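Local coordinates for protein metallo-beta-lactamase FIM-1 (Pseudomonas aeruginosa, PDB 6V3Q) that probably hydrolyses beta-lactam antibiotics to substituted beta-amino acids as a zinc-dependent class B beta-lactamase of the periplasm, at residues P141-R147 / D179-W185; V189-A193 / R212-E216; W185-L190 / T218-E223; S47-D51 / L133-V137; I98-A104 / A118-L122. All blocks are in the same frame, centred on the assembly; numbering follows the deposited sequence.

Interactions 1, 2 and 3 form one continuous cluster, while interactions 4 and 5 both reach the seven-stranded sheet, interaction 4 linking it to the turn before strand 137-139. Interaction 1 is the part at the metal: its His145 binds the zinc ion together with His81 and His83. Trp185 is common to interactions 1 and 3, whose centres lie about 9 Å apart, and its side chain is about 8 Å from the zinc at the nearest atom. Interactions 2 and 3 sample helices 185-195 and 213-226, centres about 8 Å apart. Interactions 4 and 5 touch through Leu133 CD2 and Tyr101 CE2 (4.3 Å), and interaction 5 is nested within the loop that interaction 4 closes.

Interaction 1: residues P141-R147 / D179-W185; sequences PGPGHTR and DADLAHW. With ZN (zinc ion), chain C.
Two straight hydrogen bonds tie the loop 141-147 to 179-185. His184 ND1 donates to Pro143 O at 2.7 Å; the acceptor lies in the imidazole plane and is met in the carbonyl plane, on a lone pair, a geometry that helps fix the rotation of the ring. Asp181 N donates to Gly144 O at 2.9 Å (170° at the hydrogen), and Asp181 OD1 accepts from His184 N three residues on, met from above the carboxylate plane, an Asx motif just ahead of helix 185-195.

The metal bond is that of His145, NE2 to zinc 2.3 Å. With His81 and His83 it makes the three-histidine site of class B beta-lactamases, and Asp179 OD2 accepts a hydrogen bond from His83 as a second-shell partner.

Packing against this ligand's backbone is the work of the Trp185 indole. One face carries Gly144 and His145: His145 CA stands 3.8 Å from the six-membered ring centroid, 12° off its normal, while Gly144 CA lies over the five-membered ring. The His145 ring meets the indole obliquely, planes at 67°. Indole NE1 is bonded to Leu165 O. At the other end, Pro143 CB lies alongside the Asp181 carboxylate, 3.6 Å from OD2.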
# COMPACT_ATOMS: atom_id res chain seq x y z
N PRO A 141 5.89 -6.34 -27.75
CA PRO A 141 6.94 -5.35 -27.98
C PRO A 141 8.34 -5.79 -27.59
O PRO A 141 9.29 -5.02 -27.79
CB PRO A 141 6.48 -4.19 -27.08
CG PRO A 141 5.86 -4.89 -25.91
CD PRO A 141 5.24 -6.17 -26.44
N GLY A 142 8.50 -7.00 -27.05
CA GLY A 142 9.80 -7.46 -26.61
C GLY A 142 9.97 -7.30 -25.12
O GLY A 142 9.11 -6.76 -24.42
N PRO A 143 11.10 -7.77 -24.60
CA PRO A 143 11.32 -7.75 -23.15
C PRO A 143 11.34 -6.33 -22.60
O PRO A 143 11.78 -5.38 -23.26
CB PRO A 143 12.68 -8.43 -22.98
CG PRO A 143 12.87 -9.23 -24.23
CD PRO A 143 12.21 -8.43 -25.31
N GLY A 144 10.84 -6.18 -21.37
CA GLY A 144 10.83 -4.91 -20.68
C GLY A 144 10.72 -5.10 -19.18
O GLY A 144 11.71 -5.41 -18.52
N HIS A 145 9.51 -4.92 -18.64
CA HIS A 145 9.28 -5.20 -17.22
C HIS A 145 9.57 -6.67 -16.92
O HIS A 145 10.17 -6.99 -15.88
CB HIS A 145 7.86 -4.83 -16.83
CG HIS A 145 7.41 -5.44 -15.54
ND1 HIS A 145 7.81 -4.96 -14.31
CD2 HIS A 145 6.60 -6.49 -15.29
CE1 HIS A 145 7.26 -5.69 -13.35
NE2 HIS A 145 6.52 -6.62 -13.92
N THR A 146 9.15 -7.57 -17.80
CA THR A 146 9.57 -8.96 -17.79
C THR A 146 9.95 -9.35 -19.21
O THR A 146 9.74 -8.59 -20.16
CB THR A 146 8.47 -9.89 -17.25
OG1 THR A 146 7.31 -9.78 -18.07
CG2 THR A 146 8.12 -9.53 -15.81
N ARG A 147 10.51 -10.55 -19.35
CA ARG A 147 10.87 -11.04 -20.68
C ARG A 147 9.64 -11.30 -21.54
O ARG A 147 9.72 -11.24 -22.77
CB ARG A 147 11.70 -12.32 -20.56
CG ARG A 147 12.62 -12.59 -21.74
CD ARG A 147 13.01 -14.06 -21.87
NE ARG A 147 13.35 -14.68 -20.59
CZ ARG A 147 12.74 -15.76 -20.10
NH1 ARG A 147 11.76 -16.33 -20.78
NH2 ARG A 147 13.12 -16.26 -18.93
N ASP A 179 13.02 -9.11 -12.53
CA ASP A 179 12.88 -9.90 -13.74
C ASP A 179 12.96 -9.05 -15.01
O ASP A 179 12.59 -9.53 -16.09
CB ASP A 179 11.56 -10.67 -13.72
CG ASP A 179 11.29 -11.33 -12.37
OD1 ASP A 179 12.23 -11.88 -11.78
OD2 ASP A 179 10.13 -11.28 -11.91
N ALA A 180 13.44 -7.82 -14.91
CA ALA A 180 13.36 -6.87 -16.01
C ALA A 180 14.54 -7.01 -16.97
O ALA A 180 15.58 -7.57 -16.64
CB ALA A 180 13.29 -5.44 -15.48
N ASP A 181 14.35 -6.47 -18.17
CA ASP A 181 15.39 -6.32 -19.18
C ASP A 181 15.64 -4.82 -19.31
O ASP A 181 14.98 -4.13 -20.09
CB ASP A 181 14.98 -6.96 -20.51
CG ASP A 181 16.13 -7.06 -21.51
OD1 ASP A 181 16.96 -6.13 -21.56
OD2 ASP A 181 16.20 -8.07 -22.23
N LEU A 182 16.61 -4.32 -18.54
CA LEU A 182 16.87 -2.89 -18.51
C LEU A 182 17.39 -2.38 -19.85
O LEU A 182 17.10 -1.24 -20.23
CB LEU A 182 17.88 -2.57 -17.40
CG LEU A 182 17.44 -2.84 -15.96
CD1 LEU A 182 18.52 -2.42 -14.99
CD2 LEU A 182 16.13 -2.13 -15.66
N ALA A 183 18.14 -3.21 -20.57
CA ALA A 183 18.71 -2.79 -21.84
C ALA A 183 17.63 -2.56 -22.89
O ALA A 183 17.74 -1.65 -23.72
CB ALA A 183 19.72 -3.82 -22.33
N HIS A 184 16.58 -3.38 -22.88
CA HIS A 184 15.57 -3.36 -23.94
C HIS A 184 14.28 -2.66 -23.55
O HIS A 184 13.43 -2.44 -24.41
CB HIS A 184 15.26 -4.80 -24.39
CG HIS A 184 14.45 -4.89 -25.64
ND1 HIS A 184 13.10 -5.18 -25.64
CD2 HIS A 184 14.80 -4.72 -26.94
CE1 HIS A 184 12.65 -5.19 -26.89
NE2 HIS A 184 13.66 -4.91 -27.69
N TRP A 185 14.12 -2.29 -22.27
CA TRP A 185 12.84 -1.76 -21.81
C TRP A 185 12.42 -0.53 -22.60
O TRP A 185 11.26 -0.40 -22.99
CB TRP A 185 12.90 -1.46 -20.31
CG TRP A 185 11.56 -1.27 -19.65
CD1 TRP A 185 10.41 -0.83 -20.23
CD2 TRP A 185 11.23 -1.53 -18.27
NE1 TRP A 185 9.39 -0.79 -19.31
CE2 TRP A 185 9.87 -1.22 -18.10
CE3 TRP A 185 11.96 -1.99 -17.17
CZ2 TRP A 185 9.22 -1.35 -16.88
CZ3 TRP A 185 11.31 -2.13 -15.95
CH2 TRP A 185 9.96 -1.81 -15.82
ZN ZN C . 4.90 -7.92 -13.01

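Interaction 2: residues V189-A193 / R212-E216; sequences VLAVA and RELFE
Phe215 of helix 213-226 packs against Ala193, Val192 and Val189 of helix 185-195 in a buried, mainly apolar helix-helix contact, with one polar bond from Arg212 beside it. The two helices lie next to each other in the C-terminal part of the metallo-beta-lactamase fold, with strand 201-203 between them in sequence.

The phenylalanine ring is the centre of the interface. Its CG is anti to the carbonyl carbon (chi1 -73°), which carries the ring across to the neighbouring helix. Ala193 CB sits over one face, 3.9 Å from the ring centroid and 21° off the normal, a CH-pi contact displaced toward the rim at CD1. The two valines approach obliquely from elsewhere round the ring: Val189 CG1 is 3.9 Å from Phe215 CD2, and Val192 CG1 is 4.0 Å from Phe215 CZ. Val192 also packs on Pro141, which joins this interface to the zinc-site loop.

Arg212 bends at chi3 and reaches the last residue of 189-193. Its NH2 donates to Ala193 O at 2.9 Å; the oxygen is near the guanidinium plane, whereas the donor is tilted 28° from the carbonyl plane. Phe215 CE1 lies over a face of the same guanidinium, toward its rim. The other terminal nitrogen, NH1, bonds to the carbonyls of Phe196 and Ala199.

Gripped by the backbone oxygens of Ala193, in the last turn of helix 185-195, and of Phe196 and Ala199 just beyond it, the guanidinium probably offsets the partial negative charge of those carbonyls, while the phenylalanine supplies the apolar contact.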
# COMPACT_ATOMS: atom_id res chain seq x y z
N VAL A 189 8.96 0.10 -24.97
CA VAL A 189 8.01 1.19 -24.75
C VAL A 189 7.82 1.98 -26.04
O VAL A 189 6.69 2.27 -26.45
CB VAL A 189 8.50 2.09 -23.60
CG1 VAL A 189 7.58 3.30 -23.45
CG2 VAL A 189 8.56 1.31 -22.31
N LEU A 190 8.92 2.32 -26.71
CA LEU A 190 8.84 3.08 -27.95
C LEU A 190 8.17 2.28 -29.06
O LEU A 190 7.54 2.86 -29.95
CB LEU A 190 10.23 3.53 -28.39
CG LEU A 190 10.95 4.51 -27.46
CD1 LEU A 190 12.25 5.00 -28.07
CD2 LEU A 190 10.03 5.68 -27.10
N ALA A 191 8.30 0.95 -29.03
CA ALA A 191 7.63 0.12 -30.03
C ALA A 191 6.12 0.16 -29.84
O ALA A 191 5.37 0.13 -30.83
CB ALA A 191 8.14 -1.32 -29.95
N VAL A 192 5.65 0.23 -28.59
CA VAL A 192 4.22 0.34 -28.34
C VAL A 192 3.72 1.70 -28.80
O VAL A 192 2.67 1.80 -29.45
CB VAL A 192 3.92 0.11 -26.84
CG1 VAL A 192 2.44 0.32 -26.55
CG2 VAL A 192 4.37 -1.29 -26.42
N ALA A 193 4.45 2.77 -28.46
CA ALA A 193 4.04 4.11 -28.85
C ALA A 193 3.97 4.26 -30.37
O ALA A 193 3.13 5.01 -30.88
CB ALA A 193 5.00 5.14 -28.27
N ARG A 212 -0.25 10.07 -23.34
CA ARG A 212 0.99 9.56 -23.93
C ARG A 212 2.23 10.02 -23.18
O ARG A 212 3.33 9.54 -23.50
CB ARG A 212 1.08 9.99 -25.40
CG ARG A 212 -0.04 9.45 -26.27
CD ARG A 212 0.16 9.79 -27.74
NE ARG A 212 1.33 9.13 -28.32
CZ ARG A 212 1.33 7.87 -28.75
NH1 ARG A 212 0.23 7.12 -28.66
NH2 ARG A 212 2.43 7.35 -29.27
N GLU A 213 2.10 10.91 -22.20
CA GLU A 213 3.25 11.28 -21.37
C GLU A 213 3.76 10.10 -20.56
O GLU A 213 4.92 10.11 -20.14
CB GLU A 213 2.90 12.44 -20.44
CG GLU A 213 1.87 12.12 -19.37
CD GLU A 213 0.45 12.13 -19.90
OE1 GLU A 213 0.25 12.45 -21.09
OE2 GLU A 213 -0.48 11.82 -19.12
N LEU A 214 2.91 9.10 -20.32
CA LEU A 214 3.37 7.87 -19.68
C LEU A 214 4.43 7.17 -20.52
O LEU A 214 5.32 6.51 -19.96
CB LEU A 214 2.18 6.93 -19.43
CG LEU A 214 1.20 7.33 -18.33
CD1 LEU A 214 0.29 6.17 -17.96
CD2 LEU A 214 1.95 7.84 -17.11
N PHE A 215 4.35 7.29 -21.84
CA PHE A 215 5.40 6.76 -22.70
C PHE A 215 6.72 7.50 -22.46
O PHE A 215 7.77 6.87 -22.29
CB PHE A 215 4.99 6.87 -24.17
CG PHE A 215 3.93 5.89 -24.58
CD1 PHE A 215 2.94 6.26 -25.48
CD2 PHE A 215 3.92 4.61 -24.07
CE1 PHE A 215 1.96 5.36 -25.86
CE2 PHE A 215 2.94 3.70 -24.45
CZ PHE A 215 1.96 4.08 -25.34
N GLU A 216 6.67 8.83 -22.45
CA GLU A 216 7.87 9.62 -22.18
C GLU A 216 8.45 9.27 -20.82
O GLU A 216 9.67 9.08 -20.68
CB GLU A 216 7.55 11.11 -22.26
CG GLU A 216 8.67 12.00 -21.76
CD GLU A 216 8.27 13.45 -21.68
OE1 GLU A 216 8.99 14.24 -21.02
OE2 GLU A 216 7.23 13.82 -22.26

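Interaction 3: residues W185-L190 / T218-E223; sequences WKTAVL and TAQLAE
Thr218 turns CG2 anti to its own backbone nitrogen, and Val189 sets CG2 anti to its carbonyl carbon; these torsions bring the two methyls together at 3.7 Å. They meet within an antiparallel helix pair: the axes of segments 185-190 and 218-223 approach to 8.5 Å, with 165° between their N-to-C directions.

Two alanines of helix 213-226 lie where the helices come close. Ala219 CA is 4.8 Å from Lys186 CA, and the Ala222 methyl reaches Trp185 CB at 3.9 Å. The same Thr218 CG2 also lies 3.7 Å from Trp185 NE1, an oblique approach to the indole, whose N-H is bonded to Leu165 O; a single methyl thus fills the angle between Trp185 and Val189. The hydroxyl of Thr218 points elsewhere, bonding to Leu214 O one turn back along its helix and to Arg167 N. Leu190 adds its CD2 methyl alongside Ala219 CB.

Lys186 lies along the outer margin. Bends at chi2 and chi3 lay its chain beside the extended Glu223, both side chains pointing the same way. Lys186 CE touches Glu223 CB at 3.6 Å, so aliphatic contact accompanies the charge pairing. A water accepts from Lys186 N and makes a weak link to Ala222 O. The salt bridge has Lys186 NZ 3.2 Å from Glu223 OE1, its hydrogen bond weak.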
# COMPACT_ATOMS: atom_id res chain seq x y z
N TRP A 185 14.12 -2.29 -22.27
CA TRP A 185 12.84 -1.76 -21.81
C TRP A 185 12.42 -0.53 -22.60
O TRP A 185 11.26 -0.40 -22.99
CB TRP A 185 12.90 -1.46 -20.31
CG TRP A 185 11.56 -1.27 -19.65
CD1 TRP A 185 10.41 -0.83 -20.23
CD2 TRP A 185 11.23 -1.53 -18.27
NE1 TRP A 185 9.39 -0.79 -19.31
CE2 TRP A 185 9.87 -1.22 -18.10
CE3 TRP A 185 11.96 -1.99 -17.17
CZ2 TRP A 185 9.22 -1.35 -16.88
CZ3 TRP A 185 11.31 -2.13 -15.95
CH2 TRP A 185 9.96 -1.81 -15.82
N LYS A 186 13.36 0.39 -22.85
CA LYS A 186 13.00 1.59 -23.60
C LYS A 186 12.57 1.25 -25.02
O LYS A 186 11.60 1.82 -25.54
CB LYS A 186 14.17 2.58 -23.63
CG LYS A 186 13.79 3.94 -24.20
CD LYS A 186 14.80 4.45 -25.23
CE LYS A 186 16.08 4.93 -24.58
NZ LYS A 186 16.97 5.61 -25.56
N THR A 187 13.27 0.31 -25.67
CA THR A 187 12.91 -0.09 -27.02
C THR A 187 11.48 -0.64 -27.07
O THR A 187 10.73 -0.35 -28.02
CB THR A 187 13.90 -1.13 -27.54
OG1 THR A 187 15.21 -0.55 -27.59
CG2 THR A 187 13.51 -1.61 -28.93
N ALA A 188 11.08 -1.40 -26.05
CA ALA A 188 9.74 -1.96 -26.03
C ALA A 188 8.69 -0.87 -25.85
O ALA A 188 7.64 -0.90 -26.49
CB ALA A 188 9.62 -3.02 -24.93
N VAL A 189 8.96 0.10 -24.97
CA VAL A 189 8.01 1.19 -24.75
C VAL A 189 7.82 1.98 -26.04
O VAL A 189 6.69 2.27 -26.45
CB VAL A 189 8.50 2.09 -23.60
CG1 VAL A 189 7.58 3.30 -23.45
CG2 VAL A 189 8.56 1.31 -22.31
N LEU A 190 8.92 2.32 -26.71
CA LEU A 190 8.84 3.08 -27.95
C LEU A 190 8.17 2.28 -29.06
O LEU A 190 7.54 2.86 -29.95
CB LEU A 190 10.23 3.53 -28.39
CG LEU A 190 10.95 4.51 -27.46
CD1 LEU A 190 12.25 5.00 -28.07
CD2 LEU A 190 10.03 5.68 -27.10
N THR A 218 8.20 6.51 -18.92
CA THR A 218 8.80 5.18 -18.84
C THR A 218 10.06 5.09 -19.69
O THR A 218 11.04 4.47 -19.29
CB THR A 218 7.79 4.11 -19.26
OG1 THR A 218 6.56 4.31 -18.57
CG2 THR A 218 8.33 2.73 -18.94
N ALA A 219 10.03 5.70 -20.88
CA ALA A 219 11.20 5.68 -21.75
C ALA A 219 12.41 6.31 -21.07
O ALA A 219 13.52 5.78 -21.12
CB ALA A 219 10.89 6.40 -23.06
N GLN A 220 12.19 7.44 -20.40
CA GLN A 220 13.29 8.17 -19.78
C GLN A 220 13.77 7.47 -18.51
O GLN A 220 14.97 7.45 -18.22
CB GLN A 220 12.88 9.61 -19.50
CG GLN A 220 12.70 10.44 -20.76
CD GLN A 220 12.05 11.78 -20.51
OE1 GLN A 220 11.42 12.00 -19.47
NE2 GLN A 220 12.18 12.68 -21.47
N LEU A 221 12.84 6.90 -17.74
CA LEU A 221 13.23 6.12 -16.57
C LEU A 221 14.00 4.87 -16.96
O LEU A 221 14.92 4.46 -16.25
CB LEU A 221 11.99 5.75 -15.75
CG LEU A 221 11.44 6.81 -14.79
CD1 LEU A 221 10.11 6.37 -14.18
CD2 LEU A 221 12.46 7.09 -13.71
N ALA A 222 13.63 4.24 -18.08
CA ALA A 222 14.34 3.04 -18.53
C ALA A 222 15.69 3.39 -19.15
O ALA A 222 16.67 2.66 -18.96
CB ALA A 222 13.48 2.27 -19.54
N GLU A 223 15.76 4.50 -19.88
CA GLU A 223 17.03 4.95 -20.44
C GLU A 223 18.04 5.22 -19.34
O GLU A 223 19.19 4.77 -19.41
CB GLU A 223 16.79 6.21 -21.29
CG GLU A 223 18.05 6.89 -21.79
CD GLU A 223 17.74 8.07 -22.69
OE1 GLU A 223 16.75 7.99 -23.45
OE2 GLU A 223 18.47 9.07 -22.64
O HOH W 1 16.12 0.70 -21.75

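Interaction 4: residues S47-D51 / L133-V137; sequences SILVD and LHPLV
Strand 46-50, inside the seven-stranded sheet, meets the turn that leads into strand 137-139 of the five-stranded sheet through Ile48 and Val50, packed against Leu133 and Leu136. Both leucines point their CB toward the strand. No hydrogen bond crosses between the segments; the contact is made by van der Waals packing, mostly methyl to methyl.

Ile48 makes most of it, using two branches. Its CG2, anti to the backbone nitrogen, lies 3.7 Å from Leu136 CD1 and 3.9 Å from Leu133 CD1, so it touches both leucines. The longer branch ends in CD1, which reaches the backbone oxygen of Leu133 at 3.7 Å and comes near Pro135 CD. Leu136 lies antiparallel alongside the two strand residues, and its CD1 also meets Val50 CG2 at 3.8 Å.

The setting is the interior of the alpha-beta/beta-alpha sandwich of the metallo-beta-lactamases, in which two sheets pack face to face. Val50 additionally touches Phe161 of strand 159-161, and Leu133 lies on Trp76 and Val78 of the adjacent strand 74-78. Leu136 in turn packs on Val41.

The turn is held by its own backbone bond, Leu136 N to Leu133 O at 2.9 Å, around the cis peptide that precedes Pro135.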
# COMPACT_ATOMS: atom_id res chain seq x y z
N SER A 47 -18.03 -10.62 -23.22
CA SER A 47 -16.97 -9.66 -22.93
C SER A 47 -15.63 -10.36 -22.83
O SER A 47 -15.54 -11.56 -22.55
CB SER A 47 -17.28 -8.89 -21.64
OG SER A 47 -17.49 -9.77 -20.55
N ILE A 48 -14.57 -9.58 -23.05
CA ILE A 48 -13.19 -10.06 -23.02
C ILE A 48 -12.52 -9.49 -21.78
O ILE A 48 -12.66 -8.30 -21.49
CB ILE A 48 -12.43 -9.67 -24.29
CG1 ILE A 48 -13.14 -10.22 -25.53
CG2 ILE A 48 -10.99 -10.17 -24.23
CD1 ILE A 48 -12.74 -9.53 -26.82
N LEU A 49 -11.80 -10.34 -21.05
CA LEU A 49 -11.10 -9.94 -19.84
C LEU A 49 -9.61 -9.79 -20.14
O LEU A 49 -8.99 -10.71 -20.67
CB LEU A 49 -11.31 -10.95 -18.71
CG LEU A 49 -10.54 -10.68 -17.42
CD1 LEU A 49 -10.98 -9.37 -16.78
CD2 LEU A 49 -10.67 -11.83 -16.44
N VAL A 50 -9.06 -8.63 -19.82
CA VAL A 50 -7.62 -8.40 -19.89
C VAL A 50 -7.11 -8.40 -18.46
O VAL A 50 -7.45 -7.50 -17.67
CB VAL A 50 -7.29 -7.10 -20.62
CG1 VAL A 50 -5.79 -6.90 -20.71
CG2 VAL A 50 -7.92 -7.09 -22.00
N ASP A 51 -6.32 -9.42 -18.11
CA ASP A 51 -5.71 -9.58 -16.80
C ASP A 51 -6.71 -9.91 -15.70
O ASP A 51 -7.83 -9.38 -15.66
CB ASP A 51 -4.92 -8.32 -16.42
CG ASP A 51 -3.64 -8.19 -17.21
OD1 ASP A 51 -3.15 -9.22 -17.71
OD2 ASP A 51 -3.12 -7.06 -17.32
N LEU A 133 -8.45 -11.81 -30.56
CA LEU A 133 -9.46 -11.26 -29.67
C LEU A 133 -9.94 -9.90 -30.16
O LEU A 133 -10.10 -8.96 -29.38
CB LEU A 133 -8.92 -11.16 -28.24
CG LEU A 133 -8.71 -12.49 -27.53
CD1 LEU A 133 -8.23 -12.26 -26.10
CD2 LEU A 133 -9.99 -13.31 -27.54
N HIS A 134 -10.17 -9.79 -31.47
CA HIS A 134 -10.66 -8.55 -32.05
C HIS A 134 -11.94 -8.12 -31.33
O HIS A 134 -12.80 -8.96 -31.04
CB HIS A 134 -10.92 -8.74 -33.55
CG HIS A 134 -11.15 -7.46 -34.29
ND1 HIS A 134 -12.40 -6.91 -34.48
CD2 HIS A 134 -10.28 -6.61 -34.89
CE1 HIS A 134 -12.29 -5.79 -35.16
NE2 HIS A 134 -11.02 -5.59 -35.43
N PRO A 135 -12.12 -6.82 -31.03
CA PRO A 135 -11.34 -5.68 -31.53
C PRO A 135 -10.04 -5.37 -30.80
O PRO A 135 -9.40 -4.38 -31.15
CB PRO A 135 -12.32 -4.51 -31.35
CG PRO A 135 -13.28 -4.94 -30.27
CD PRO A 135 -13.08 -6.41 -29.99
N LEU A 136 -9.64 -6.18 -29.82
CA LEU A 136 -8.33 -5.99 -29.22
C LEU A 136 -7.25 -6.28 -30.25
O LEU A 136 -7.36 -7.21 -31.04
CB LEU A 136 -8.13 -6.90 -28.00
CG LEU A 136 -9.13 -7.07 -26.86
CD1 LEU A 136 -8.50 -7.86 -25.71
CD2 LEU A 136 -9.67 -5.74 -26.33
N VAL A 137 -6.20 -5.46 -30.24
CA VAL A 137 -4.95 -5.81 -30.90
C VAL A 137 -3.96 -6.18 -29.80
O VAL A 137 -3.61 -5.35 -28.96
CB VAL A 137 -4.41 -4.67 -31.77
CG1 VAL A 137 -3.01 -5.02 -32.28
CG2 VAL A 137 -5.34 -4.42 -32.95

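Interaction 5: residues I98-A104 / A118-L122; sequences IVTYAAA and AEHDL
Tyr101 and His120 project from the same face of the sheet as a parallel bridge pair, their rings meeting obliquely with centroids 5.3 Å apart and planes at 32°. Both have CG anti to the carbonyl carbon, yet the two side chains run obliquely to each other. Histidine ND1 lies over the tyrosine face, displaced toward its rim, and His120 CB touches Tyr101 CD1 at 3.7 Å. Val99 CG1 approaches the imidazole obliquely; ND1 is buried here with no partner in the model. Leu122 crosses Tyr101 at about a right angle, bringing CD2 to 3.6 Å from Tyr101 CB.

On the other face Ala102 CB meets Ala118 CB at 3.7 Å, and Asp121 lies against Ala104 while its OD1 accepts from Asn107.

Thr100 is turned differently. Its hydroxyl lies between the backbone nitrogen and the carbonyl carbon (chi1 62°), where OG1 accepts from Glu119 N at 2.8 Å. A water binds the same OG1, together with Thr100 N, Ile98 O and Glu119 OE1. The parallel ladder consists of His120 N to Thr100 O, Ala102 N to His120 O at 3.2 Å and Leu122 N to Ala102 O at 2.9 Å.

The segments belong to a beta-alpha-beta unit made of strand 99-102, then helix 104-108, then strand 120-121. That last strand is outermost in this chain's seven-stranded sheet, strand 74-78 borders 99-102 on its other side, and Arg94 of helix 90-95 touches Thr100 and Glu119.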
# COMPACT_ATOMS: atom_id res chain seq x y z
N ILE A 98 -13.75 -20.33 -19.30
CA ILE A 98 -13.29 -19.20 -20.09
C ILE A 98 -12.15 -19.66 -20.99
O ILE A 98 -11.30 -20.47 -20.59
CB ILE A 98 -12.84 -18.05 -19.18
CG1 ILE A 98 -13.83 -17.84 -18.03
CG2 ILE A 98 -12.70 -16.76 -19.98
CD1 ILE A 98 -15.21 -17.48 -18.48
N VAL A 99 -12.13 -19.16 -22.22
CA VAL A 99 -11.02 -19.42 -23.14
C VAL A 99 -9.91 -18.43 -22.81
O VAL A 99 -10.09 -17.22 -22.91
CB VAL A 99 -11.46 -19.29 -24.60
CG1 VAL A 99 -10.38 -19.83 -25.53
CG2 VAL A 99 -12.78 -20.02 -24.83
N THR A 100 -8.75 -18.95 -22.39
CA THR A 100 -7.67 -18.13 -21.88
C THR A 100 -6.47 -18.16 -22.82
O THR A 100 -6.13 -19.21 -23.37
CB THR A 100 -7.25 -18.59 -20.48
OG1 THR A 100 -6.75 -19.94 -20.56
CG2 THR A 100 -8.43 -18.55 -19.53
N TYR A 101 -5.85 -17.00 -23.00
CA TYR A 101 -4.68 -16.85 -23.86
C TYR A 101 -3.56 -16.15 -23.10
O TYR A 101 -3.81 -15.33 -22.22
CB TYR A 101 -5.00 -16.03 -25.12
CG TYR A 101 -6.00 -16.66 -26.07
CD1 TYR A 101 -5.58 -17.34 -27.20
CD2 TYR A 101 -7.36 -16.55 -25.84
CE1 TYR A 101 -6.49 -17.90 -28.08
CE2 TYR A 101 -8.28 -17.11 -26.71
CZ TYR A 101 -7.84 -17.79 -27.82
OH TYR A 101 -8.75 -18.35 -28.69
N ALA A 102 -2.33 -16.49 -23.47
CA ALA A 102 -1.16 -15.78 -22.98
C ALA A 102 -0.01 -16.03 -23.93
O ALA A 102 -0.05 -16.95 -24.75
CB ALA A 102 -0.78 -16.20 -21.55
N ALA A 103 1.02 -15.19 -23.83
CA ALA A 103 2.23 -15.40 -24.61
C ALA A 103 2.84 -16.75 -24.26
O ALA A 103 2.73 -17.22 -23.13
CB ALA A 103 3.24 -14.28 -24.34
N ALA A 104 3.45 -17.40 -25.26
CA ALA A 104 4.04 -18.71 -25.03
C ALA A 104 5.04 -18.67 -23.88
O ALA A 104 5.07 -19.59 -23.05
CB ALA A 104 4.72 -19.22 -26.31
N ALA A 118 -2.14 -20.21 -18.87
CA ALA A 118 -3.27 -20.08 -19.77
C ALA A 118 -3.38 -21.33 -20.64
O ALA A 118 -2.43 -22.11 -20.78
CB ALA A 118 -3.14 -18.84 -20.64
N GLU A 119 -4.56 -21.52 -21.23
CA GLU A 119 -4.82 -22.74 -21.98
C GLU A 119 -4.21 -22.69 -23.38
O GLU A 119 -3.77 -23.73 -23.89
CB GLU A 119 -6.32 -22.99 -22.07
CG GLU A 119 -6.70 -24.32 -22.69
CD GLU A 119 -8.20 -24.49 -22.83
OE1 GLU A 119 -8.93 -23.51 -22.56
OE2 GLU A 119 -8.65 -25.59 -23.20
N HIS A 120 -4.17 -21.52 -24.01
CA HIS A 120 -3.69 -21.38 -25.37
C HIS A 120 -2.51 -20.42 -25.42
O HIS A 120 -2.48 -19.41 -24.72
CB HIS A 120 -4.80 -20.87 -26.30
CG HIS A 120 -5.95 -21.81 -26.45
ND1 HIS A 120 -7.18 -21.58 -25.89
CD2 HIS A 120 -6.05 -22.99 -27.11
CE1 HIS A 120 -8.00 -22.58 -26.19
NE2 HIS A 120 -7.33 -23.45 -26.93
N ASP A 121 -1.52 -20.76 -26.26
CA ASP A 121 -0.44 -19.84 -26.58
C ASP A 121 -0.89 -18.90 -27.69
O ASP A 121 -1.47 -19.35 -28.68
CB ASP A 121 0.81 -20.60 -27.01
CG ASP A 121 1.38 -21.46 -25.90
OD1 ASP A 121 0.85 -21.41 -24.78
OD2 ASP A 121 2.36 -22.19 -26.16
N LEU A 122 -0.63 -17.61 -27.52
CA LEU A 122 -0.90 -16.66 -28.58
C LEU A 122 0.04 -16.91 -29.76
O LEU A 122 1.19 -17.30 -29.59
CB LEU A 122 -0.74 -15.23 -28.07
CG LEU A 122 -1.80 -14.73 -27.08
CD1 LEU A 122 -1.33 -13.47 -26.37
CD2 LEU A 122 -3.11 -14.48 -27.79
O HOH W 2 -8.98 -21.30 -21.27
O HOH W 3 2.81 -16.72 -27.55